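Local structure of amidohydrolase 3 domain-containing protein (3IGH) at residues A[73-78]-A[188-193]; A[99-103]-A[127-131]; A[181-187]-A[211-217]; A[231-237]-A[256-262]. The protein is an uncharacterized amidohydrolase-family protein that probably hydrolyses carbon-nitrogen bonds other than peptide bonds, in a metal-dependent manner. Residues are numbered along the deposited sequence.

Contact 1: A[73-78]-A[188-193]; sequences LGMSLE and YYIKRA
Two helical segments, 73-78 and 188-193, cross almost at right angles (84°), their axes 7.5 Å apart at closest approach. So tight a crossing depends on Gly74: its CA lies 4.0 Å from that of Tyr189 and makes a CA-H...O contact with Tyr189 O (Gly74 CA to Tyr189 O, 3.1 Å), where a CB would collide with the same oxygen. Tyr189, chi1 m, loses the largest area, 83 Å²; Met75 CA sits over its ring face in a CH-pi contact, 4.0 Å from the centroid, and Met75 CE reaches Tyr189 CE2 at 3.7 Å. Glu78, its CA-to-CB bond toward 188-193, chi1 and chi2 both m, reaches across. Its OE1 accepts a hydrogen bond from Tyr188 OH (2.7 Å), and its OE2 forms a salt bridge with Arg192 NE (3.1 Å), although the position of OE2 is less certain. Arg192, chi1 t, lays one guanidinium face over Leu77 CB. At the buried end Leu73 CD2 meets Ala193 CB at 3.8 Å. The contact joins two helices outside the beta-barrel: Ile190 on helix 183-199 packs against Ala217 and Leu221 of helix 212-223, while Met75 and Tyr189 both touch Leu181 in the loop before helix 183-199.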
# COMPACT_ATOMS: atom_id res chain seq x y z
N LEU A 73 11.07 -12.54 16.89
CA LEU A 73 11.50 -11.76 18.06
C LEU A 73 10.37 -11.73 19.09
O LEU A 73 10.60 -11.94 20.28
CB LEU A 73 11.93 -10.34 17.68
CG LEU A 73 12.23 -9.36 18.82
CD1 LEU A 73 13.30 -9.89 19.77
CD2 LEU A 73 12.63 -7.96 18.27
N GLY A 74 9.15 -11.46 18.63
CA GLY A 74 7.96 -11.51 19.48
C GLY A 74 7.80 -12.85 20.18
O GLY A 74 7.56 -12.89 21.38
N MET A 75 7.97 -13.95 19.42
CA MET A 75 7.87 -15.31 19.97
C MET A 75 8.93 -15.54 21.04
O MET A 75 8.62 -16.05 22.12
CB MET A 75 7.96 -16.39 18.87
CG MET A 75 8.21 -17.83 19.42
SD MET A 75 7.77 -19.26 18.40
CE MET A 75 5.99 -19.00 18.29
N SER A 76 10.17 -15.14 20.73
CA SER A 76 11.32 -15.31 21.63
C SER A 76 11.12 -14.59 22.96
O SER A 76 11.51 -15.09 24.01
CB SER A 76 12.59 -14.80 20.95
OG SER A 76 13.73 -14.96 21.78
N LEU A 77 10.51 -13.41 22.90
CA LEU A 77 10.25 -12.62 24.11
C LEU A 77 9.19 -13.24 25.02
O LEU A 77 9.14 -12.95 26.22
CB LEU A 77 9.88 -11.17 23.75
CG LEU A 77 11.02 -10.32 23.15
CD1 LEU A 77 10.47 -9.12 22.39
CD2 LEU A 77 12.03 -9.87 24.22
N GLU A 78 8.34 -14.09 24.44
CA GLU A 78 7.26 -14.77 25.16
C GLU A 78 7.61 -16.20 25.55
O GLU A 78 6.90 -16.81 26.37
CB GLU A 78 6.00 -14.76 24.29
CG GLU A 78 5.47 -13.35 24.04
CD GLU A 78 5.14 -12.63 25.34
OE1 GLU A 78 4.33 -13.17 26.12
OE2 GLU A 78 5.69 -11.53 25.58
N TYR A 188 -0.01 -10.28 17.90
CA TYR A 188 0.50 -10.22 19.26
C TYR A 188 2.04 -10.23 19.29
O TYR A 188 2.66 -9.41 19.98
CB TYR A 188 -0.08 -11.37 20.09
CG TYR A 188 0.48 -11.51 21.49
CD1 TYR A 188 -0.05 -10.77 22.54
CD2 TYR A 188 1.52 -12.40 21.76
CE1 TYR A 188 0.47 -10.89 23.83
CE2 TYR A 188 2.04 -12.53 23.04
CZ TYR A 188 1.51 -11.77 24.07
OH TYR A 188 2.02 -11.91 25.34
N TYR A 189 2.66 -11.15 18.54
CA TYR A 189 4.12 -11.25 18.49
C TYR A 189 4.77 -10.01 17.90
O TYR A 189 5.78 -9.52 18.42
CB TYR A 189 4.56 -12.49 17.71
CG TYR A 189 4.27 -13.80 18.40
CD1 TYR A 189 4.41 -13.94 19.78
CD2 TYR A 189 3.87 -14.92 17.67
CE1 TYR A 189 4.15 -15.16 20.42
CE2 TYR A 189 3.61 -16.13 18.29
CZ TYR A 189 3.75 -16.24 19.66
OH TYR A 189 3.49 -17.45 20.28
N ILE A 190 4.20 -9.48 16.82
CA ILE A 190 4.76 -8.29 16.17
C ILE A 190 4.62 -7.06 17.07
O ILE A 190 5.54 -6.25 17.17
CB ILE A 190 4.16 -8.05 14.75
CG1 ILE A 190 4.59 -9.16 13.80
CG2 ILE A 190 4.62 -6.69 14.18
CD1 ILE A 190 3.69 -9.33 12.57
N LYS A 191 3.48 -6.94 17.75
CA LYS A 191 3.30 -5.84 18.72
C LYS A 191 4.34 -5.92 19.84
O LYS A 191 4.93 -4.91 20.21
CB LYS A 191 1.89 -5.84 19.30
CG LYS A 191 0.83 -5.28 18.35
CD LYS A 191 -0.54 -5.13 19.02
CE LYS A 191 -0.69 -3.77 19.68
NZ LYS A 191 -2.09 -3.53 20.13
N ARG A 192 4.58 -7.10 20.36
CA ARG A 192 5.58 -7.26 21.36
C ARG A 192 6.97 -6.91 20.87
O ARG A 192 7.68 -6.21 21.52
CB ARG A 192 5.51 -8.63 21.99
CG ARG A 192 6.57 -8.91 22.99
CD ARG A 192 6.09 -8.90 24.43
NE ARG A 192 7.21 -8.78 25.37
CZ ARG A 192 8.02 -7.73 25.42
NH1 ARG A 192 7.83 -6.71 24.59
NH2 ARG A 192 9.03 -7.69 26.28
N ALA A 193 7.32 -7.39 19.70
CA ALA A 193 8.61 -7.08 19.10
C ALA A 193 8.84 -5.60 18.84
O ALA A 193 9.89 -5.06 19.20
CB ALA A 193 8.81 -7.89 17.81

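Contact 2: A[99-103]-A[127-131]; sequences KGRII and KPVFI. With SO4 (sulfate ion), chain M.
The loop 99-103 runs alongside 127-131 and enters a parallel strand pairing at its last residue. Ile103 is bridged to Val129, CA to CA 4.8 Å, and its two backbone polar atoms straddle that residue: Ile103 N donates to Pro128 O (2.9 Å, 167°), and Ile103 O accepts from Phe130 N (3.0 Å, 166°). Val129 CA adds a CA-H...O contact to Ile103 O at 3.4 Å. Val129 N bonds side-chain OD1 of Asn142, whose ND2 serves Lys127 O. Backbone bonds of Val129 with Asn142 and Ile131 with Val140 make 129-133 an inner strand, between parallel 103-108 and antiparallel 138-141 in a six-stranded mixed sheet separate from the beta-barrel. Ile103, chi1 and chi2 both m, and Val129, chi1 t, lie on the same face, Ile103 CB 4.1 Å from Val129 CG2, both against Leu95 of helix 88-96. Before the strand, Ile102 CG2 packs on Pro128 CB (4.1 Å). Lys127, extended beyond an m chi1, donates from NZ to Gly100 O (2.9 Å) and weakly to O3 of a sulfate (3.0 Å), probably from the crystallisation liquor. Gly100 N donates to sulfate O2 (3.2 Å, 164°) and weakly to O3 (3.2 Å); Gly100 has phi/psi 114/173, at which a CB would jam against the carbonyl of Lys99. Arg101, its CA-to-CB bond pointing away from 127-131, forms a salt bridge with Asp185.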
# COMPACT_ATOMS: atom_id res chain seq x y z
N LYS A 99 2.96 -18.72 30.06
CA LYS A 99 1.60 -18.29 29.72
C LYS A 99 1.26 -18.52 28.25
O LYS A 99 2.14 -18.54 27.39
CB LYS A 99 1.39 -16.82 30.08
CG LYS A 99 1.06 -16.56 31.56
CD LYS A 99 2.27 -16.09 32.36
CE LYS A 99 2.44 -14.58 32.27
NZ LYS A 99 3.51 -14.08 33.18
N GLY A 100 -0.03 -18.70 27.98
CA GLY A 100 -0.52 -18.80 26.61
C GLY A 100 -1.09 -20.16 26.23
O GLY A 100 -1.00 -21.12 26.99
N ARG A 101 -1.66 -20.20 25.02
CA ARG A 101 -2.29 -21.39 24.47
C ARG A 101 -1.30 -22.53 24.31
O ARG A 101 -1.56 -23.66 24.73
CB ARG A 101 -2.91 -21.02 23.13
CG ARG A 101 -4.01 -21.93 22.62
CD ARG A 101 -4.73 -21.27 21.44
NE ARG A 101 -3.93 -21.27 20.21
CZ ARG A 101 -3.25 -20.23 19.73
NH1 ARG A 101 -3.23 -19.06 20.37
NH2 ARG A 101 -2.57 -20.38 18.60
N ILE A 102 -0.16 -22.23 23.70
CA ILE A 102 0.90 -23.21 23.47
C ILE A 102 2.12 -22.70 24.21
O ILE A 102 2.44 -21.52 24.13
CB ILE A 102 1.22 -23.35 21.97
CG1 ILE A 102 -0.01 -23.81 21.20
CG2 ILE A 102 2.34 -24.35 21.74
CD1 ILE A 102 -0.11 -23.18 19.88
N ILE A 103 2.79 -23.60 24.93
CA ILE A 103 3.99 -23.24 25.67
C ILE A 103 5.21 -23.55 24.83
O ILE A 103 5.54 -24.71 24.59
CB ILE A 103 4.06 -23.95 27.05
CG1 ILE A 103 2.76 -23.73 27.85
CG2 ILE A 103 5.28 -23.47 27.84
CD1 ILE A 103 2.38 -22.25 28.10
N LYS A 127 -0.91 -28.44 28.55
CA LYS A 127 -0.97 -27.58 27.37
C LYS A 127 -0.04 -28.17 26.31
O LYS A 127 0.85 -28.96 26.66
CB LYS A 127 -0.51 -26.16 27.73
CG LYS A 127 -1.51 -25.34 28.54
CD LYS A 127 -0.97 -23.96 28.87
CE LYS A 127 -2.01 -23.11 29.57
NZ LYS A 127 -1.54 -21.71 29.77
N PRO A 128 -0.25 -27.83 25.02
CA PRO A 128 0.76 -28.22 24.04
C PRO A 128 2.09 -27.55 24.39
O PRO A 128 2.11 -26.36 24.72
CB PRO A 128 0.20 -27.67 22.72
CG PRO A 128 -1.26 -27.49 22.97
CD PRO A 128 -1.37 -27.10 24.40
N VAL A 129 3.15 -28.35 24.39
CA VAL A 129 4.50 -27.91 24.76
C VAL A 129 5.45 -28.27 23.63
O VAL A 129 5.44 -29.41 23.16
CB VAL A 129 4.99 -28.57 26.09
CG1 VAL A 129 6.48 -28.30 26.35
CG2 VAL A 129 4.19 -28.07 27.26
N PHE A 130 6.25 -27.31 23.19
CA PHE A 130 7.26 -27.52 22.16
C PHE A 130 8.53 -26.82 22.64
O PHE A 130 8.54 -25.60 22.82
CB PHE A 130 6.77 -26.93 20.84
CG PHE A 130 7.67 -27.21 19.67
CD1 PHE A 130 7.50 -28.37 18.92
CD2 PHE A 130 8.67 -26.32 19.30
CE1 PHE A 130 8.32 -28.64 17.83
CE2 PHE A 130 9.50 -26.58 18.21
CZ PHE A 130 9.31 -27.74 17.47
N ILE A 131 9.60 -27.58 22.88
CA ILE A 131 10.82 -26.99 23.47
C ILE A 131 12.08 -27.21 22.64
O ILE A 131 12.51 -28.34 22.41
CB ILE A 131 11.04 -27.37 24.97
CG1 ILE A 131 11.12 -28.89 25.17
CG2 ILE A 131 9.95 -26.77 25.84
CD1 ILE A 131 11.69 -29.30 26.54
S SO4 M . -2.89 -18.60 30.12
O1 SO4 M . -3.98 -18.96 31.03
O2 SO4 M . -1.62 -18.98 30.72
O3 SO4 M . -3.07 -19.32 28.86
O4 SO4 M . -2.91 -17.16 29.87

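Contact 3: A[181-187]-A[211-217]; sequences LTVEDYV and NEKALRA. With SO4 (sulfate ion), chain F; SO4 (sulfate ion), chain H.
Neighbouring outer helices of the TIM-like barrel meet here through their first turns, 183-187 and 212-217, crossing at -64° with axes 8.3 Å apart. Thr182 and Asp185 form a capping box: Asp185 N to Thr182 OG1 3.1 Å, Thr182 N to Asp185 OD2 3.0 Å. Asn211 OD1 caps the other helix at Ala214 N (3.0 Å). Sulfates, probably from the crystallisation liquor, accept from Val183 N (O4, 2.8 Å) and Asn211 ND2 (O1, 2.8 Å). Ala217 provides the hollow: Tyr186 CB (3.8 Å) and Val187 CG2 (3.7 Å) press on its CB. The Tyr186 ring, chi1 m and chi2 90°, lays one face over the Lys213-Ala214 peptide, CD2 3.8 Å from Ala214 CB. Val183, chi1 t, fits the other flank, its CG2 3.7 Å from Arg216 CD. Tyr186 OH bonds to Asn177 O and accepts from Asn211 ND2 (3.1 Å). Lys213 NZ, bonded also to Glu178 O, donates to Leu181 O at 2.7 Å.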
# COMPACT_ATOMS: atom_id res chain seq x y z
N LEU A 181 -0.02 -21.41 14.47
CA LEU A 181 -0.17 -20.02 14.85
C LEU A 181 -1.26 -19.38 14.00
O LEU A 181 -1.38 -19.70 12.81
CB LEU A 181 1.15 -19.26 14.68
CG LEU A 181 2.34 -19.70 15.56
CD1 LEU A 181 3.60 -18.91 15.17
CD2 LEU A 181 2.02 -19.54 17.05
N THR A 182 -2.06 -18.52 14.62
CA THR A 182 -3.11 -17.77 13.90
C THR A 182 -2.60 -16.38 13.58
O THR A 182 -1.58 -15.96 14.13
CB THR A 182 -4.37 -17.60 14.76
OG1 THR A 182 -4.04 -16.81 15.91
CG2 THR A 182 -4.92 -18.96 15.20
N VAL A 183 -3.31 -15.66 12.71
CA VAL A 183 -2.99 -14.25 12.45
C VAL A 183 -2.97 -13.42 13.74
O VAL A 183 -2.06 -12.60 13.94
CB VAL A 183 -3.95 -13.62 11.39
CG1 VAL A 183 -3.67 -12.12 11.22
CG2 VAL A 183 -3.78 -14.34 10.06
N GLU A 184 -3.93 -13.69 14.64
CA GLU A 184 -3.99 -13.00 15.93
C GLU A 184 -2.72 -13.22 16.76
O GLU A 184 -2.26 -12.30 17.44
CB GLU A 184 -5.23 -13.43 16.73
CG GLU A 184 -6.55 -13.41 15.95
CD GLU A 184 -6.87 -14.76 15.31
OE1 GLU A 184 -6.60 -14.92 14.10
OE2 GLU A 184 -7.39 -15.65 16.03
N ASP A 185 -2.14 -14.43 16.69
CA ASP A 185 -0.86 -14.72 17.35
C ASP A 185 0.27 -13.86 16.77
O ASP A 185 1.06 -13.29 17.52
CB ASP A 185 -0.47 -16.18 17.19
CG ASP A 185 -1.38 -17.11 17.97
OD1 ASP A 185 -1.95 -16.70 19.00
OD2 ASP A 185 -1.52 -18.26 17.54
N TYR A 186 0.32 -13.78 15.45
CA TYR A 186 1.31 -12.95 14.75
C TYR A 186 1.15 -11.47 15.09
O TYR A 186 2.16 -10.79 15.28
CB TYR A 186 1.25 -13.16 13.24
CG TYR A 186 1.98 -14.38 12.73
CD1 TYR A 186 1.34 -15.61 12.61
CD2 TYR A 186 3.32 -14.29 12.35
CE1 TYR A 186 2.01 -16.73 12.12
CE2 TYR A 186 4.01 -15.41 11.87
CZ TYR A 186 3.34 -16.62 11.76
OH TYR A 186 4.00 -17.71 11.27
N VAL A 187 -0.09 -10.99 15.17
CA VAL A 187 -0.34 -9.59 15.58
C VAL A 187 0.26 -9.36 16.98
O VAL A 187 0.97 -8.38 17.19
CB VAL A 187 -1.86 -9.21 15.53
CG1 VAL A 187 -2.13 -7.85 16.17
CG2 VAL A 187 -2.37 -9.20 14.09
N ASN A 211 6.13 -14.31 6.04
CA ASN A 211 5.26 -15.34 5.48
C ASN A 211 3.81 -14.84 5.35
O ASN A 211 3.54 -13.66 5.56
CB ASN A 211 5.35 -16.67 6.28
CG ASN A 211 4.88 -16.55 7.73
OD1 ASN A 211 4.01 -15.74 8.07
ND2 ASN A 211 5.46 -17.38 8.61
N GLU A 212 2.89 -15.74 5.02
CA GLU A 212 1.50 -15.37 4.69
C GLU A 212 0.78 -14.73 5.86
O GLU A 212 0.19 -13.65 5.73
CB GLU A 212 0.71 -16.59 4.19
CG GLU A 212 1.09 -17.09 2.78
CD GLU A 212 2.31 -18.05 2.73
OE1 GLU A 212 3.07 -18.19 3.73
OE2 GLU A 212 2.50 -18.66 1.65
N LYS A 213 0.85 -15.37 7.02
CA LYS A 213 0.18 -14.84 8.21
C LYS A 213 0.84 -13.61 8.83
O LYS A 213 0.15 -12.75 9.38
CB LYS A 213 -0.01 -15.93 9.26
CG LYS A 213 -1.00 -16.97 8.83
CD LYS A 213 -1.31 -17.95 9.94
CE LYS A 213 -2.38 -18.92 9.46
NZ LYS A 213 -2.59 -20.03 10.43
N ALA A 214 2.17 -13.54 8.77
CA ALA A 214 2.89 -12.34 9.21
C ALA A 214 2.48 -11.16 8.33
O ALA A 214 2.27 -10.07 8.83
CB ALA A 214 4.40 -12.54 9.16
N LEU A 215 2.36 -11.39 7.02
CA LEU A 215 1.90 -10.33 6.12
C LEU A 215 0.48 -9.88 6.43
O LEU A 215 0.23 -8.68 6.47
CB LEU A 215 2.06 -10.72 4.64
CG LEU A 215 1.73 -9.59 3.63
CD1 LEU A 215 2.55 -8.31 3.88
CD2 LEU A 215 1.86 -10.05 2.19
N ARG A 216 -0.43 -10.82 6.68
CA ARG A 216 -1.81 -10.46 7.09
C ARG A 216 -1.81 -9.61 8.37
O ARG A 216 -2.57 -8.65 8.47
CB ARG A 216 -2.66 -11.71 7.33
CG ARG A 216 -3.03 -12.47 6.08
CD ARG A 216 -3.98 -13.60 6.48
NE ARG A 216 -4.40 -14.38 5.33
CZ ARG A 216 -5.48 -14.11 4.60
NH1 ARG A 216 -5.78 -14.88 3.57
NH2 ARG A 216 -6.26 -13.08 4.91
N ALA A 217 -0.97 -9.99 9.33
CA ALA A 217 -0.82 -9.26 10.58
C ALA A 217 -0.30 -7.84 10.34
O ALA A 217 -0.80 -6.87 10.92
CB ALA A 217 0.11 -10.02 11.52
S SO4 F . -6.20 -17.67 11.18
O1 SO4 F . -6.82 -16.47 11.73
O2 SO4 F . -6.48 -18.81 12.05
O3 SO4 F . -6.72 -17.92 9.85
O4 SO4 F . -4.77 -17.46 11.09
S SO4 H . 7.03 -20.09 6.47
O1 SO4 H . 7.25 -19.24 7.63
O2 SO4 H . 7.50 -21.44 6.74
O3 SO4 H . 5.61 -20.13 6.16
O4 SO4 H . 7.74 -19.55 5.32

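Contact 4: A[231-237]-A[256-262]; sequences VFAYVTP and LTIAGVK. With SO4 (sulfate ion), chain B.
Adjacent parallel strands of the TIM-like barrel core, typical of the amidohydrolase fold, pair here: 231-235 and 256-262, axes 4.0 Å apart and inclined at 31°. Val231, Phe232 and Ala233 bridge Leu256, Thr257 and Ile258; a beta bulge at Ala259 (phi/psi -105/-40) then shifts the register, pairing Tyr234 with Gly260 and Val235 with Val261. The ladder starts with Thr257 N to Val231 O and Ala233 N to Thr257 O, both 2.9 Å. At the bulge Ala233 O accepts twice, from Ala259 N (3.0 Å) and Gly260 N (3.1 Å); Val235 N to Gly260 O and Lys262 N to Val235 O, each 2.9 Å, resume it. The Tyr234 ring, chi1 m, covers Gly260, where a CB would clash with Tyr234 CE2; Tyr234 OH hydrogen-bonds Asp310 OD2. A sulfate, probably from the crystallisation liquor, lies among His67, His314 and His339, consistent with the active-site pocket at the C-terminal end of an amidohydrolase barrel; its O4 accepts from Lys262 NZ at 2.8 Å.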
# COMPACT_ATOMS: atom_id res chain seq x y z
N VAL A 231 8.43 -0.54 8.82
CA VAL A 231 8.68 -1.93 8.50
C VAL A 231 8.83 -2.09 6.99
O VAL A 231 7.89 -1.84 6.24
CB VAL A 231 7.55 -2.85 9.02
CG1 VAL A 231 7.80 -4.32 8.62
CG2 VAL A 231 7.38 -2.72 10.54
N PHE A 232 10.02 -2.52 6.56
CA PHE A 232 10.26 -2.84 5.16
C PHE A 232 10.19 -4.37 5.02
O PHE A 232 11.13 -5.09 5.39
CB PHE A 232 11.59 -2.23 4.69
CG PHE A 232 11.57 -0.72 4.65
CD1 PHE A 232 11.34 -0.06 3.44
CD2 PHE A 232 11.71 0.03 5.82
CE1 PHE A 232 11.26 1.34 3.40
CE2 PHE A 232 11.65 1.43 5.79
CZ PHE A 232 11.42 2.08 4.57
N ALA A 233 9.06 -4.85 4.50
CA ALA A 233 8.77 -6.29 4.44
C ALA A 233 9.45 -6.98 3.26
O ALA A 233 9.21 -6.63 2.11
CB ALA A 233 7.27 -6.54 4.41
N TYR A 234 10.29 -7.95 3.57
CA TYR A 234 10.85 -8.82 2.55
C TYR A 234 10.19 -10.18 2.67
O TYR A 234 10.42 -10.92 3.63
CB TYR A 234 12.38 -8.92 2.69
CG TYR A 234 13.12 -7.70 2.19
CD1 TYR A 234 13.11 -6.51 2.92
CD2 TYR A 234 13.86 -7.74 1.00
CE1 TYR A 234 13.80 -5.37 2.46
CE2 TYR A 234 14.56 -6.61 0.54
CZ TYR A 234 14.52 -5.44 1.28
OH TYR A 234 15.20 -4.32 0.86
N VAL A 235 9.33 -10.47 1.70
CA VAL A 235 8.48 -11.65 1.75
C VAL A 235 9.19 -12.94 1.30
O VAL A 235 10.23 -12.91 0.65
CB VAL A 235 7.19 -11.42 0.91
CG1 VAL A 235 6.47 -10.13 1.34
CG2 VAL A 235 7.49 -11.37 -0.58
N THR A 236 8.61 -14.08 1.66
CA THR A 236 9.08 -15.37 1.18
C THR A 236 8.68 -15.50 -0.29
O THR A 236 7.75 -14.81 -0.74
CB THR A 236 8.41 -16.53 1.97
OG1 THR A 236 7.00 -16.48 1.76
CG2 THR A 236 8.71 -16.43 3.47
N PRO A 237 9.38 -16.37 -1.06
CA PRO A 237 8.95 -16.67 -2.44
C PRO A 237 7.48 -17.11 -2.58
O PRO A 237 6.85 -16.79 -3.58
CB PRO A 237 9.87 -17.83 -2.85
CG PRO A 237 11.13 -17.57 -2.08
CD PRO A 237 10.64 -17.06 -0.73
N LEU A 256 4.18 0.66 6.87
CA LEU A 256 4.50 -0.58 6.17
C LEU A 256 4.88 -0.32 4.72
O LEU A 256 4.14 0.36 3.98
CB LEU A 256 3.31 -1.55 6.24
CG LEU A 256 3.43 -2.90 5.51
CD1 LEU A 256 4.53 -3.77 6.16
CD2 LEU A 256 2.08 -3.63 5.50
N THR A 257 6.01 -0.87 4.31
CA THR A 257 6.42 -0.93 2.91
C THR A 257 6.48 -2.39 2.48
O THR A 257 7.17 -3.21 3.12
CB THR A 257 7.82 -0.32 2.71
OG1 THR A 257 7.85 0.99 3.29
CG2 THR A 257 8.20 -0.23 1.22
N ILE A 258 5.78 -2.73 1.40
CA ILE A 258 6.02 -4.01 0.73
C ILE A 258 7.30 -3.77 -0.06
O ILE A 258 7.29 -3.03 -1.04
CB ILE A 258 4.84 -4.41 -0.20
CG1 ILE A 258 3.50 -4.34 0.56
CG2 ILE A 258 5.07 -5.80 -0.84
CD1 ILE A 258 3.45 -5.19 1.85
N ALA A 259 8.41 -4.33 0.42
CA ALA A 259 9.73 -3.90 -0.04
C ALA A 259 10.43 -4.86 -1.02
O ALA A 259 11.09 -4.43 -1.95
CB ALA A 259 10.66 -3.64 1.18
N GLY A 260 10.31 -6.16 -0.78
CA GLY A 260 11.10 -7.11 -1.56
C GLY A 260 10.81 -8.57 -1.28
O GLY A 260 9.82 -8.89 -0.63
N VAL A 261 11.68 -9.43 -1.80
CA VAL A 261 11.63 -10.87 -1.54
C VAL A 261 12.97 -11.28 -0.91
O VAL A 261 14.01 -10.67 -1.19
CB VAL A 261 11.37 -11.68 -2.86
CG1 VAL A 261 12.54 -11.54 -3.85
CG2 VAL A 261 11.10 -13.17 -2.57
N LYS A 262 12.93 -12.31 -0.07
CA LYS A 262 14.13 -12.84 0.55
C LYS A 262 14.45 -14.25 0.03
O LYS A 262 13.60 -15.13 0.05
CB LYS A 262 13.98 -12.82 2.08
CG LYS A 262 15.09 -13.54 2.87
CD LYS A 262 16.47 -12.95 2.63
CE LYS A 262 17.54 -13.74 3.37
NZ LYS A 262 17.38 -13.68 4.85
S SO4 B . 18.79 -15.39 7.74
O1 SO4 B . 17.58 -14.66 8.07
O2 SO4 B . 19.75 -15.22 8.82
O3 SO4 B . 18.48 -16.81 7.62
O4 SO4 B . 19.36 -14.85 6.50

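Along the chain contact 2 is nested within the loop closed by contact 1, contact 3 crosses contact 1, and contact 4 follows. Contacts 1 and 3 share helix 183-199; their centres are about 12 Å apart and they touch where Ile190 meets Ala217 and Met75 meets Leu181. Contact 4 lies about 14 Å from contact 3, centre to centre; helix 212-223 packs on helix 183-199 in contact 3 and, through Leu215 on Ile258, on the barrel strand of contact 4. Contact 2, in a separate six-stranded sheet, is about 29 Å from contact 4 between centres; the salt bridge Arg101-Asp185 ties it to contact 3. In space the four contacts lead from the outlying sheet through the helices to the barrel.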